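Nucleoside diphosphate kinase (Aquifex aeolicus, PDB 3ZTS) catalyses phosphate transfer from ATP to nucleoside diphosphates, probably through a phosphohistidine intermediate, and so makes nucleoside triphosphates other than ATP. Local coordinates at residues Q33-K38 against A74-G79. Sequence-based numbering, arbitrary orientation.
Sequences QIKALK and AAVLEG
The methylene chain of Lys-35 crosses one face of the Glu-78 carboxylate, its CD 4.0 Å from Glu-78 CD. Bends at chi2 and chi3 fold the lysine over the acid, and lower down Lys-35 CG rests on Glu-78 CB at 3.6 Å. At the two oxygens the partners differ: OE1 is held in a salt bridge by Arg-5, whereas OE2 has Lys-35 NZ at 4.3 Å, near but too far for a salt bridge.

This diagonal meeting accompanies a classic beta bulge, a good example of how one extra residue re-phases a strand pair. Lys-35 and Ala-36 together oppose Val-76, with Lys-35 in a near-helical backbone conformation (phi/psi -102°/-19°). Lys-35 N bonds to Val-76 O at 2.9 Å, while a bent bond runs from Val-76 N to Ala-36 O (3.0 Å), its donor well above the carbonyl plane. Regular antiparallel pairing resumes at both ends, Gln-33 with Glu-78 and Lys-38 with Ala-74.

On one face, Ile-34 and Leu-77 stand side by side, CG1 to CD2 3.9 Å, beneath helix 20-29. Leu-37 has CG trans to its N (chi1 -176°), which brings CD1 within 3.7 Å of Ala-75 CB. On the other, Ala-36 CB meets Val-76 CG2, and Phe-136 covers both.

The strands are the outer and neighbouring members of the ferredoxin-like sheet, and the outer one, 33-40, bonds through Leu-37 to a second subunit. With Arg-5 bonded to one oxygen and the Lys-35 ammonium near the other, the Glu-78 carboxylate is probably stabilised in its charged form, whereas Lys-35 contributes mainly hydrocarbon contact and, probably, longer-range attraction.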
loop_
_atom_site.group_PDB
_atom_site.type_symbol
_atom_site.label_atom_id
_atom_site.label_comp_id
_atom_site.label_asym_id
_atom_site.label_seq_id
_atom_site.Cartn_x
_atom_site.Cartn_y
_atom_site.Cartn_z
ATOM N N GLN A 33 -16.673 6.240 -13.103
ATOM C CA GLN A 33 -16.167 5.036 -12.481
ATOM C C GLN A 33 -15.089 5.412 -11.479
ATOM O O GLN A 33 -14.197 6.209 -11.780
ATOM C CB GLN A 33 -15.572 4.101 -13.529
ATOM C CG GLN A 33 -16.592 3.534 -14.494
ATOM C CD GLN A 33 -17.660 2.735 -13.784
ATOM O OE1 GLN A 33 -17.359 1.918 -12.911
ATOM N NE2 GLN A 33 -18.917 2.977 -14.138
ATOM N N ILE A 34 -15.165 4.830 -10.291
ATOM C CA ILE A 34 -14.099 4.970 -9.312
ATOM C C ILE A 34 -13.078 3.860 -9.561
ATOM O O ILE A 34 -13.411 2.687 -9.451
ATOM C CB ILE A 34 -14.654 4.913 -7.883
ATOM C CG1 ILE A 34 -15.696 6.007 -7.693
ATOM C CG2 ILE A 34 -13.544 5.085 -6.859
ATOM C CD1 ILE A 34 -16.388 5.925 -6.365
ATOM N N LYS A 35 -11.850 4.234 -9.924
ATOM C CA LYS A 35 -10.822 3.263 -10.328
ATOM C C LYS A 35 -9.810 3.011 -9.211
ATOM O O LYS A 35 -9.081 2.025 -9.224
ATOM C CB LYS A 35 -10.083 3.735 -11.586
ATOM C CG LYS A 35 -10.980 4.032 -12.787
ATOM C CD LYS A 35 -11.624 2.787 -13.356
ATOM C CE LYS A 35 -10.578 1.799 -13.825
ATOM N NZ LYS A 35 -11.213 0.600 -14.444
ATOM N N ALA A 36 -9.758 3.930 -8.257
ATOM C CA ALA A 36 -8.898 3.779 -7.090
ATOM C C ALA A 36 -9.494 4.602 -5.957
ATOM O O ALA A 36 -10.222 5.573 -6.191
ATOM C CB ALA A 36 -7.477 4.241 -7.397
ATOM N N LEU A 37 -9.190 4.209 -4.730
ATOM C CA LEU A 37 -9.789 4.837 -3.564
ATOM C C LEU A 37 -8.990 4.454 -2.342
ATOM O O LEU A 37 -8.711 3.271 -2.122
ATOM C CB LEU A 37 -11.227 4.358 -3.382
ATOM C CG LEU A 37 -12.045 4.981 -2.248
ATOM C CD1 LEU A 37 -12.393 6.437 -2.557
ATOM C CD2 LEU A 37 -13.324 4.185 -2.016
ATOM N N LYS A 38 -8.616 5.446 -1.542
ATOM C CA LYS A 38 -8.013 5.154 -0.252
ATOM C C LYS A 38 -8.015 6.312 0.730
ATOM O O LYS A 38 -7.966 7.488 0.357
ATOM C CB LYS A 38 -6.600 4.602 -0.408
ATOM C CG LYS A 38 -5.520 5.626 -0.487
ATOM C CD LYS A 38 -4.157 4.942 -0.621
ATOM C CE LYS A 38 -3.144 5.845 -1.341
ATOM N NZ LYS A 38 -1.997 5.057 -1.894
ATOM N N ALA A 74 -8.682 9.967 -1.139
ATOM C CA ALA A 74 -8.472 10.217 -2.552
ATOM C C ALA A 74 -9.168 9.177 -3.399
ATOM O O ALA A 74 -9.275 8.013 -3.009
ATOM C CB ALA A 74 -6.996 10.242 -2.874
ATOM N N ALA A 75 -9.642 9.605 -4.563
ATOM C CA ALA A 75 -10.228 8.685 -5.528
ATOM C C ALA A 75 -9.748 9.025 -6.940
ATOM O O ALA A 75 -9.492 10.190 -7.256
ATOM C CB ALA A 75 -11.758 8.727 -5.443
ATOM N N VAL A 76 -9.590 8.005 -7.781
ATOM C CA VAL A 76 -9.411 8.236 -9.207
ATOM C C VAL A 76 -10.771 8.089 -9.886
ATOM O O VAL A 76 -11.441 7.061 -9.739
ATOM C CB VAL A 76 -8.381 7.273 -9.832
ATOM C CG1 VAL A 76 -8.380 7.389 -11.354
ATOM C CG2 VAL A 76 -7.002 7.572 -9.292
ATOM N N LEU A 77 -11.185 9.134 -10.597
ATOM C CA LEU A 77 -12.444 9.130 -11.325
ATOM C C LEU A 77 -12.178 9.010 -12.822
ATOM O O LEU A 77 -11.345 9.729 -13.379
ATOM C CB LEU A 77 -13.221 10.414 -11.040
ATOM C CG LEU A 77 -13.600 10.653 -9.580
ATOM C CD1 LEU A 77 -14.443 11.907 -9.465
ATOM C CD2 LEU A 77 -14.338 9.447 -8.988
ATOM N N GLU A 78 -12.886 8.093 -13.470
ATOM C CA GLU A 78 -12.709 7.866 -14.900
ATOM C C GLU A 78 -14.020 8.081 -15.640
ATOM O O GLU A 78 -15.078 7.649 -15.182
ATOM C CB GLU A 78 -12.211 6.447 -15.151
ATOM C CG GLU A 78 -11.983 6.117 -16.623
ATOM C CD GLU A 78 -11.462 4.704 -16.814
ATOM O OE1 GLU A 78 -10.247 4.484 -16.619
ATOM O OE2 GLU A 78 -12.273 3.809 -17.141
ATOM N N GLY A 79 -13.948 8.746 -16.786
ATOM C CA GLY A 79 -15.121 8.946 -17.613
ATOM C C GLY A 79 -14.836 9.898 -18.751
ATOM O O GLY A 79 -13.775 10.516 -18.803
#